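Local coordinates for tail spike protein (Acinetobacter phage vB_AbaP_AS12, PDB 6EU4) that probably recognises and depolymerises the capsular polysaccharide of Acinetobacter baumannii as the elongated, three-chain spike on the phage tail, at residues V443-T446 and S450-A453; N489-L494 and N531-A536; N511-P514 and P519-V522; A547-R552 and L566-D571. All blocks are in the same frame, centred on the assembly; numbering follows the deposited sequence.

In the fold
All four contacts lie in the C-terminal half of the spike. Contact 1 closes first: a short turn, residues 446-449, separates its strands, which belong to different faces of the last part of the beta-helix. The chain then enters a smaller sheet, and contact 2 ties the loop before strand 496-501 to the start of strand 535-542. Contact 3 falls wholly between the two halves of contact 2 and fixes a loop against strand 520-526. Contact 4 follows in series, joining strand 547-554 to the segment leaving the sheet. It touches contact 3 through Pro514 and Trp550, and contact 2 through Ala536 and Arg552. Contacts 2 to 4 also adjoin neighbouring subunits.

Contact 1 of 4, residues V443-T446 and S450-A453; sequences VYYT and SVDA
Val451 lays both of its methyl groups on Tyr445. Its CG2 stands over one face of the phenol ring, 3.9 Å from the centroid of Tyr445 and only 16° off the ring normal, a CH-pi contact. The other branch reaches the base of the same side chain, with Val451 CG1 3.7 Å from Tyr445 CD1. That methyl also extends the apolar surface toward the preceding strand, where it lies 4.3 Å from Val443 CG1. A beta-branched residue suits this place because one short side chain presents two methyls, one over the ring face and one wedged between the base of the ring and Val443.

The ring is set for this by its first torsion: with chi1 at 59°, Tyr445 CG lies between the backbone N and the carbonyl carbon, and the two side chains cross at about a right angle. Tyrosine combines a broad apolar face with a polar end, and Tyr445 OH is hydrogen-bonded to Asp462 OD2. No hydrogen bond joins the two segments, since each strand pairs with others: 443-445 with strands 405-409 and 430-432, and 450-453, part of strand 450-455, with strands 414-417 (parallel) and 458-462 (antiparallel). Around Val443, Tyr445 and Ala453, the side chains of Leu406, Val409, Phe415, Ile430 and Ile432 continue the hydrophobic filling.

Side chains from two differently facing strands, linked by a short turn and meeting in a buried apolar interior while each strand also runs parallel to a strand earlier in the chain, are characteristic of the parallel beta-helix of phage tailspikes.

Contact 2 of 4, residues N489-L494 and N531-A536; sequences NLRGSL and NNSYNA
Arg491 reaches Ser533 and Asn535 through a side chain that runs extended from CA to CD, then bends about the CG-CD bond (chi3 76°), which swings the guanidinium round so that its edge faces both residues. Asn535, with CG beside its own backbone N (chi1 -66°), brings its amide oxygen to meet that edge. The bond from Arg491 NE to Asn535 OD1 is 2.8 Å long and lies close to the guanidinium plane, although the donor stands above the plane of the amide; the two flat groups are nearly perpendicular, at 85°. The adjacent Arg491 NH2 donates to Ser533 O at 3.0 Å, a more bent bond.

Ser533 OG adds a second grip on the same acceptor, 2.7 Å from Asn535 OD1. A water accepts from Asn535 ND2 at 3.0 Å and donates to Arg491 O and Leu494 O, while Trp525 O takes a further bond from ND2. Bonds at both ends thus fix the rotation of the amide. Arginine suits the site because its several N-H groups can serve many carbonyls at once: Asp555 O and Gln558 O also accept from it, and Tyr560 makes a cation-pi contact.

Here a long, positively charged side chain bridges the loop before strand 496-501 and the entry of strand 535-542, using backbone and amide oxygens to join a loop to the start of a strand in a mixed sheet.

Contact 3 of 4, residues N511-P514 and P519-V522; sequences NGFP and PYLV
Phe513 and Tyr520 form an oblique aromatic pair between a loop and strand 520-526 of the mainly antiparallel sheet that follows the beta-helix. Their planes are inclined at 48° with centroids 4.6 Å apart. The two side chains slide past each other from opposite directions, and one corner of the phenylalanine does most of the touching: Phe513 CD2 sits above the centre of the tyrosine ring and comes within 3.4 Å of Tyr520 CD1. With chi1 at -79°, Tyr520 CG lies beside its backbone N, and the ring extends from the strand to meet the loop.

The proline next in sequence continues the cover toward the phenol end. Pro514 CD lies 3.8 Å from Tyr520 CE2, an apolar contact that a rigid pyrrolidine ring can supply without any flexible chain to order. Tyrosine fits here because it is apolar along its length yet can satisfy its hydroxyl, which bonds to the backbone oxygen of Ser515, just past the loop segment.

A glycine sets the bend before the phenylalanine. Gly512 has a positive phi of 92°, where a side chain would press on the preceding carbonyl, and its own oxygen accepts a bond from Trp563 NE1. Ile487 and Gln501 also touch Phe513, while Ala539 and Ala541 of the adjoining strand 535-542 lie against Tyr520; small residues suit a place beside so large a ring. Further along the strand the phenylalanine meets a second, lighter partner, with Phe513 CE2 4.2 Å from Val522 CG2.

Contact 4 of 4, residues A547-R552 and L566-D571; sequences ATFWLR and LYHYRD
Leu566 N donates to Phe549 O at 2.9 Å, a nearly straight bond of 170° and the single direct hydrogen bond between the two segments. It prolongs the antiparallel pairing of strands 547-554 and 564-565 by one residue. The reverse bond is replaced by a water, which accepts from Phe549 N at 2.9 Å and donates to Leu566 O at 3.0 Å, so the pairing opens out as the chain leaves the sheet.

Side chains pack alongside this bond. Leucine at 566 fits since its two methyls can diverge: CD1 lies near Phe549 CB, and CD2 is 3.8 Å from Leu551 CD1. The edge of the Phe549 ring points at the face of His568 in an offset edge-to-face pair, centroids 5.4 Å apart and planes at 69°. A chi1 of 62°, with CG between backbone N and carbonyl carbon, brings the histidine ring there. Histidine also offers two polar nitrogens: ND1 accepts from Arg570 N at 3.1 Å within a type I turn, whereas His568 NE2 is 2.8 Å from a second water that donates to Ala547 O.

Leu551 packs on Phe549 of the second subunit and Leu566 on its His568; from the third subunit, Arg565 lies against His568. The chemistry thus implies a junction steered by backbone and water bonds but filled by apolar and aromatic groups, leading into the contacts between subunits.

Contact 1 of 4, residues V443-T446 and S450-A453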
# COMPACT_ATOMS: atom_id res chain seq x y z
N VAL A 443 6.69 -17.79 -18.28
CA VAL A 443 5.41 -17.87 -17.58
C VAL A 443 4.61 -18.99 -18.20
O VAL A 443 4.23 -18.92 -19.37
CB VAL A 443 4.65 -16.54 -17.68
CG1 VAL A 443 3.30 -16.69 -16.99
CG2 VAL A 443 5.46 -15.42 -17.05
N TYR A 444 4.34 -20.03 -17.42
CA TYR A 444 3.66 -21.22 -17.91
C TYR A 444 2.35 -21.38 -17.15
O TYR A 444 2.35 -21.33 -15.92
CB TYR A 444 4.55 -22.44 -17.70
CG TYR A 444 5.86 -22.25 -18.42
CD1 TYR A 444 5.91 -22.32 -19.81
CD2 TYR A 444 7.02 -21.93 -17.74
CE1 TYR A 444 7.10 -22.12 -20.51
CE2 TYR A 444 8.21 -21.73 -18.42
CZ TYR A 444 8.24 -21.81 -19.80
OH TYR A 444 9.44 -21.60 -20.46
N TYR A 445 1.27 -21.63 -17.88
CA TYR A 445 -0.03 -21.70 -17.23
C TYR A 445 -0.88 -22.77 -17.88
O TYR A 445 -0.66 -23.16 -19.03
CB TYR A 445 -0.73 -20.34 -17.27
CG TYR A 445 -1.00 -19.76 -18.65
CD1 TYR A 445 0.00 -19.08 -19.33
CD2 TYR A 445 -2.24 -19.86 -19.24
CE1 TYR A 445 -0.22 -18.54 -20.57
CE2 TYR A 445 -2.49 -19.32 -20.49
CZ TYR A 445 -1.47 -18.65 -21.15
OH TYR A 445 -1.71 -18.13 -22.39
N THR A 446 -1.83 -23.29 -17.11
CA THR A 446 -2.71 -24.34 -17.62
C THR A 446 -3.95 -23.75 -18.28
O THR A 446 -4.25 -22.56 -18.19
CB THR A 446 -3.12 -25.29 -16.50
OG1 THR A 446 -3.92 -24.57 -15.55
CG2 THR A 446 -1.89 -25.87 -15.78
N SER A 450 -5.46 -18.19 -15.46
CA SER A 450 -5.49 -16.89 -16.12
C SER A 450 -4.18 -16.15 -15.89
O SER A 450 -3.57 -16.26 -14.82
CB SER A 450 -6.65 -16.03 -15.61
OG SER A 450 -7.91 -16.64 -15.95
N VAL A 451 -3.78 -15.38 -16.89
CA VAL A 451 -2.58 -14.55 -16.81
C VAL A 451 -2.87 -13.18 -17.43
O VAL A 451 -3.65 -13.05 -18.37
CB VAL A 451 -1.36 -15.19 -17.51
CG1 VAL A 451 -0.96 -16.49 -16.82
CG2 VAL A 451 -1.65 -15.44 -18.98
N ASP A 452 -2.20 -12.17 -16.87
CA ASP A 452 -2.20 -10.81 -17.43
C ASP A 452 -0.79 -10.31 -17.14
O ASP A 452 -0.52 -9.78 -16.07
CB ASP A 452 -3.27 -9.92 -16.83
CG ASP A 452 -3.28 -8.52 -17.42
OD1 ASP A 452 -2.37 -8.19 -18.19
OD2 ASP A 452 -4.21 -7.75 -17.09
N ALA A 453 0.12 -10.54 -18.09
CA ALA A 453 1.54 -10.41 -17.80
C ALA A 453 2.27 -9.80 -18.98
O ALA A 453 2.17 -10.28 -20.11
CB ALA A 453 2.17 -11.76 -17.47

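Contact 2 of 4, residues N489-L494 and N531-A536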
# COMPACT_ATOMS: atom_id res chain seq x y z
N ASN A 489 1.80 -18.62 -41.76
CA ASN A 489 2.07 -19.37 -40.53
C ASN A 489 1.96 -18.50 -39.28
O ASN A 489 2.73 -18.65 -38.34
CB ASN A 489 3.45 -20.03 -40.61
CG ASN A 489 3.60 -20.91 -41.83
OD1 ASN A 489 2.63 -21.49 -42.31
ND2 ASN A 489 4.84 -21.03 -42.33
N LEU A 490 0.97 -17.60 -39.26
CA LEU A 490 0.69 -16.75 -38.10
C LEU A 490 -0.63 -17.12 -37.43
O LEU A 490 -1.18 -16.32 -36.66
CB LEU A 490 0.67 -15.27 -38.50
CG LEU A 490 1.95 -14.72 -39.12
CD1 LEU A 490 1.77 -13.27 -39.57
CD2 LEU A 490 3.11 -14.82 -38.13
N ARG A 491 -1.15 -18.32 -37.70
CA ARG A 491 -2.42 -18.75 -37.15
C ARG A 491 -2.30 -19.21 -35.70
O ARG A 491 -3.29 -19.18 -34.96
CB ARG A 491 -2.98 -19.88 -38.01
CG ARG A 491 -3.12 -19.44 -39.47
CD ARG A 491 -3.50 -20.57 -40.36
NE ARG A 491 -4.90 -20.93 -40.24
CZ ARG A 491 -5.47 -21.87 -40.99
NH1 ARG A 491 -4.73 -22.52 -41.87
NH2 ARG A 491 -6.75 -22.17 -40.86
N GLY A 492 -1.12 -19.65 -35.29
CA GLY A 492 -0.89 -20.06 -33.91
C GLY A 492 -0.50 -18.92 -32.99
O GLY A 492 -0.78 -18.96 -31.79
N SER A 493 0.14 -17.88 -33.53
CA SER A 493 0.76 -16.85 -32.71
C SER A 493 -0.05 -15.56 -32.65
O SER A 493 0.12 -14.78 -31.71
CB SER A 493 2.16 -16.53 -33.23
OG SER A 493 2.15 -16.07 -34.56
N LEU A 494 -0.91 -15.31 -33.63
CA LEU A 494 -1.72 -14.10 -33.66
C LEU A 494 -3.16 -14.45 -34.00
O LEU A 494 -3.42 -15.41 -34.74
CB LEU A 494 -1.17 -13.09 -34.68
CG LEU A 494 0.24 -12.53 -34.48
CD1 LEU A 494 0.68 -11.81 -35.72
CD2 LEU A 494 0.28 -11.61 -33.27
N ASN A 531 -3.72 -23.80 -31.68
CA ASN A 531 -3.27 -24.92 -32.50
C ASN A 531 -4.09 -25.05 -33.78
O ASN A 531 -3.55 -25.41 -34.83
CB ASN A 531 -3.35 -26.23 -31.72
CG ASN A 531 -2.28 -26.32 -30.65
OD1 ASN A 531 -1.21 -25.71 -30.78
ND2 ASN A 531 -2.56 -27.08 -29.60
N ASN A 532 -5.39 -24.78 -33.70
CA ASN A 532 -6.26 -24.72 -34.86
C ASN A 532 -7.14 -23.49 -34.77
O ASN A 532 -7.48 -23.04 -33.67
CB ASN A 532 -7.15 -25.96 -34.97
CG ASN A 532 -6.38 -27.20 -35.41
OD1 ASN A 532 -5.94 -27.29 -36.55
ND2 ASN A 532 -6.19 -28.14 -34.49
N SER A 533 -7.51 -22.94 -35.92
CA SER A 533 -8.27 -21.70 -35.95
C SER A 533 -8.92 -21.50 -37.32
O SER A 533 -8.42 -21.99 -38.34
CB SER A 533 -7.40 -20.48 -35.62
OG SER A 533 -6.23 -20.42 -36.44
N TYR A 534 -10.05 -20.80 -37.32
CA TYR A 534 -10.57 -20.16 -38.52
C TYR A 534 -9.80 -18.88 -38.75
O TYR A 534 -9.49 -18.15 -37.80
CB TYR A 534 -12.06 -19.82 -38.35
CG TYR A 534 -12.94 -21.00 -38.20
CD1 TYR A 534 -13.43 -21.65 -39.32
CD2 TYR A 534 -13.31 -21.48 -36.94
CE1 TYR A 534 -14.25 -22.76 -39.19
CE2 TYR A 534 -14.12 -22.58 -36.82
CZ TYR A 534 -14.59 -23.21 -37.95
OH TYR A 534 -15.40 -24.31 -37.86
N ASN A 535 -9.52 -18.58 -40.02
CA ASN A 535 -8.80 -17.35 -40.34
C ASN A 535 -9.29 -16.74 -41.64
O ASN A 535 -9.88 -17.41 -42.50
CB ASN A 535 -7.29 -17.59 -40.46
CG ASN A 535 -6.65 -17.97 -39.14
OD1 ASN A 535 -6.51 -19.15 -38.82
ND2 ASN A 535 -6.29 -16.98 -38.35
N ALA A 536 -9.03 -15.45 -41.76
CA ALA A 536 -9.19 -14.72 -43.02
C ALA A 536 -8.12 -13.64 -43.06
O ALA A 536 -7.66 -13.17 -42.01
CB ALA A 536 -10.58 -14.10 -43.13
O HOH W 1 -5.12 -17.33 -35.66

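Contact 3 of 4, residues N511-P514 and P519-V522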
# COMPACT_ATOMS: atom_id res chain seq x y z
N ASN A 511 6.68 -16.43 -48.63
CA ASN A 511 6.19 -15.96 -47.35
C ASN A 511 4.69 -15.72 -47.34
O ASN A 511 4.18 -15.07 -46.42
CB ASN A 511 6.94 -14.68 -46.96
CG ASN A 511 8.28 -14.98 -46.31
OD1 ASN A 511 8.44 -16.02 -45.66
ND2 ASN A 511 9.25 -14.09 -46.48
N GLY A 512 3.97 -16.22 -48.33
CA GLY A 512 2.51 -16.22 -48.30
C GLY A 512 1.85 -15.02 -48.94
O GLY A 512 0.62 -14.88 -48.83
N PHE A 513 2.60 -14.16 -49.58
CA PHE A 513 2.00 -12.97 -50.16
C PHE A 513 1.53 -13.25 -51.58
O PHE A 513 2.13 -14.07 -52.29
CB PHE A 513 3.01 -11.83 -50.16
CG PHE A 513 3.33 -11.31 -48.78
CD1 PHE A 513 4.36 -11.86 -48.04
CD2 PHE A 513 2.58 -10.29 -48.22
CE1 PHE A 513 4.65 -11.40 -46.77
CE2 PHE A 513 2.86 -9.82 -46.95
CZ PHE A 513 3.90 -10.37 -46.22
N PRO A 514 0.47 -12.59 -52.03
CA PRO A 514 -0.10 -12.94 -53.35
C PRO A 514 0.66 -12.35 -54.52
O PRO A 514 0.62 -12.88 -55.63
CB PRO A 514 -1.52 -12.36 -53.27
CG PRO A 514 -1.41 -11.22 -52.32
CD PRO A 514 -0.41 -11.68 -51.28
N PRO A 519 5.48 -3.55 -50.82
CA PRO A 519 5.15 -3.56 -49.39
C PRO A 519 3.67 -3.84 -49.18
O PRO A 519 2.85 -3.61 -50.07
CB PRO A 519 5.53 -2.15 -48.93
CG PRO A 519 5.39 -1.32 -50.15
CD PRO A 519 5.77 -2.20 -51.32
N TYR A 520 3.34 -4.30 -47.97
CA TYR A 520 1.97 -4.70 -47.63
C TYR A 520 1.51 -4.17 -46.28
O TYR A 520 2.29 -4.03 -45.34
CB TYR A 520 1.81 -6.22 -47.55
CG TYR A 520 1.68 -6.93 -48.87
CD1 TYR A 520 2.79 -7.18 -49.67
CD2 TYR A 520 0.45 -7.40 -49.31
CE1 TYR A 520 2.67 -7.86 -50.86
CE2 TYR A 520 0.32 -8.07 -50.50
CZ TYR A 520 1.43 -8.30 -51.28
OH TYR A 520 1.30 -8.97 -52.48
N LEU A 521 0.21 -3.90 -46.21
CA LEU A 521 -0.56 -3.98 -44.98
C LEU A 521 -1.49 -5.18 -45.10
O LEU A 521 -2.06 -5.42 -46.16
CB LEU A 521 -1.37 -2.71 -44.75
CG LEU A 521 -0.57 -1.48 -44.34
CD1 LEU A 521 -1.43 -0.23 -44.43
CD2 LEU A 521 -0.07 -1.68 -42.92
N VAL A 522 -1.61 -5.95 -44.01
CA VAL A 522 -2.46 -7.13 -43.97
C VAL A 522 -3.30 -7.08 -42.71
O VAL A 522 -2.76 -6.88 -41.61
CB VAL A 522 -1.63 -8.43 -44.00
CG1 VAL A 522 -2.56 -9.66 -43.94
CG2 VAL A 522 -0.73 -8.49 -45.24

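Contact 4 of 4, residues A547-R552 and L566-D571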
# COMPACT_ATOMS: atom_id res chain seq x y z
N ALA A 547 -2.84 -0.02 -55.88
CA ALA A 547 -2.74 -1.25 -55.10
C ALA A 547 -3.58 -2.34 -55.76
O ALA A 547 -4.47 -2.06 -56.57
CB ALA A 547 -3.20 -1.05 -53.65
N THR A 548 -3.26 -3.58 -55.41
CA THR A 548 -4.17 -4.69 -55.62
C THR A 548 -4.64 -5.17 -54.25
O THR A 548 -3.92 -5.08 -53.25
CB THR A 548 -3.51 -5.84 -56.41
OG1 THR A 548 -2.27 -6.24 -55.80
CG2 THR A 548 -3.25 -5.42 -57.85
N PHE A 549 -5.89 -5.64 -54.22
CA PHE A 549 -6.60 -5.96 -53.00
C PHE A 549 -6.96 -7.44 -53.02
O PHE A 549 -7.52 -7.93 -54.01
CB PHE A 549 -7.86 -5.11 -52.87
CG PHE A 549 -7.65 -3.65 -53.17
CD1 PHE A 549 -7.00 -2.83 -52.26
CD2 PHE A 549 -8.16 -3.07 -54.33
CE1 PHE A 549 -6.81 -1.48 -52.53
CE2 PHE A 549 -7.98 -1.72 -54.59
CZ PHE A 549 -7.31 -0.93 -53.68
N TRP A 550 -6.69 -8.15 -51.92
CA TRP A 550 -6.73 -9.60 -51.90
C TRP A 550 -7.39 -10.12 -50.62
O TRP A 550 -7.10 -9.61 -49.53
CB TRP A 550 -5.32 -10.18 -51.97
CG TRP A 550 -4.49 -9.75 -53.15
CD1 TRP A 550 -3.79 -8.57 -53.28
CD2 TRP A 550 -4.25 -10.49 -54.34
NE1 TRP A 550 -3.13 -8.56 -54.48
CE2 TRP A 550 -3.39 -9.73 -55.15
CE3 TRP A 550 -4.67 -11.75 -54.81
CZ2 TRP A 550 -2.95 -10.16 -56.40
CZ3 TRP A 550 -4.22 -12.18 -56.05
CH2 TRP A 550 -3.37 -11.38 -56.84
N LEU A 551 -8.20 -11.17 -50.77
CA LEU A 551 -8.82 -11.88 -49.66
C LEU A 551 -8.49 -13.37 -49.73
O LEU A 551 -8.45 -13.95 -50.81
CB LEU A 551 -10.34 -11.72 -49.68
CG LEU A 551 -10.88 -10.30 -49.48
CD1 LEU A 551 -12.39 -10.29 -49.61
CD2 LEU A 551 -10.49 -9.74 -48.12
N ARG A 552 -8.30 -13.98 -48.56
CA ARG A 552 -8.29 -15.44 -48.49
C ARG A 552 -8.79 -15.88 -47.12
O ARG A 552 -8.84 -15.10 -46.18
CB ARG A 552 -6.90 -16.02 -48.77
CG ARG A 552 -5.83 -15.74 -47.69
CD ARG A 552 -4.58 -16.58 -47.94
NE ARG A 552 -3.53 -16.24 -46.99
CZ ARG A 552 -2.31 -16.77 -46.98
NH1 ARG A 552 -1.95 -17.70 -47.86
NH2 ARG A 552 -1.43 -16.36 -46.08
N LEU A 566 -9.65 -8.79 -55.70
CA LEU A 566 -10.95 -8.14 -55.82
C LEU A 566 -11.06 -7.36 -57.12
O LEU A 566 -10.11 -6.73 -57.59
CB LEU A 566 -11.20 -7.21 -54.64
CG LEU A 566 -11.21 -7.85 -53.26
CD1 LEU A 566 -11.60 -6.82 -52.21
CD2 LEU A 566 -12.17 -9.03 -53.23
N TYR A 567 -12.26 -7.40 -57.70
CA TYR A 567 -12.57 -6.59 -58.86
C TYR A 567 -13.14 -5.24 -58.43
O TYR A 567 -13.99 -5.18 -57.53
CB TYR A 567 -13.58 -7.32 -59.74
CG TYR A 567 -13.08 -8.52 -60.53
CD1 TYR A 567 -11.81 -8.56 -61.08
CD2 TYR A 567 -13.94 -9.58 -60.80
CE1 TYR A 567 -11.40 -9.64 -61.87
CE2 TYR A 567 -13.54 -10.66 -61.56
CZ TYR A 567 -12.26 -10.69 -62.10
OH TYR A 567 -11.89 -11.76 -62.89
N HIS A 568 -12.67 -4.16 -59.05
CA HIS A 568 -13.15 -2.83 -58.71
C HIS A 568 -13.10 -1.94 -59.94
O HIS A 568 -12.56 -2.33 -60.98
CB HIS A 568 -12.32 -2.21 -57.59
CG HIS A 568 -10.88 -2.03 -57.95
ND1 HIS A 568 -10.42 -0.93 -58.65
CD2 HIS A 568 -9.80 -2.82 -57.74
CE1 HIS A 568 -9.11 -1.05 -58.83
NE2 HIS A 568 -8.72 -2.19 -58.29
N TYR A 569 -13.67 -0.73 -59.82
CA TYR A 569 -14.00 0.04 -61.02
C TYR A 569 -12.81 0.79 -61.62
O TYR A 569 -12.96 1.39 -62.68
CB TYR A 569 -15.16 1.01 -60.74
CG TYR A 569 -14.88 2.39 -60.17
CD1 TYR A 569 -13.78 2.64 -59.34
CD2 TYR A 569 -15.75 3.44 -60.44
CE1 TYR A 569 -13.57 3.91 -58.81
CE2 TYR A 569 -15.54 4.70 -59.90
CZ TYR A 569 -14.45 4.93 -59.10
OH TYR A 569 -14.25 6.18 -58.59
N ARG A 570 -11.64 0.71 -61.00
CA ARG A 570 -10.44 1.35 -61.52
C ARG A 570 -9.44 0.30 -62.04
O ARG A 570 -8.24 0.54 -62.08
CB ARG A 570 -9.86 2.24 -60.43
CG ARG A 570 -8.78 3.18 -60.84
CD ARG A 570 -8.47 4.18 -59.71
NE ARG A 570 -9.64 4.89 -59.18
CZ ARG A 570 -10.15 6.01 -59.69
NH1 ARG A 570 -9.66 6.55 -60.80
NH2 ARG A 570 -11.19 6.58 -59.11
N ASP A 571 -9.95 -0.87 -62.43
CA ASP A 571 -9.11 -1.95 -62.95
C ASP A 571 -9.91 -2.75 -63.98
O ASP A 571 -11.14 -2.79 -63.95
CB ASP A 571 -8.64 -2.86 -61.80
CG ASP A 571 -7.48 -3.78 -62.17
OD1 ASP A 571 -6.88 -3.61 -63.25
OD2 ASP A 571 -7.16 -4.67 -61.35
O HOH W 2 -6.20 -3.37 -58.29
O HOH W 3 -7.44 -5.65 -56.66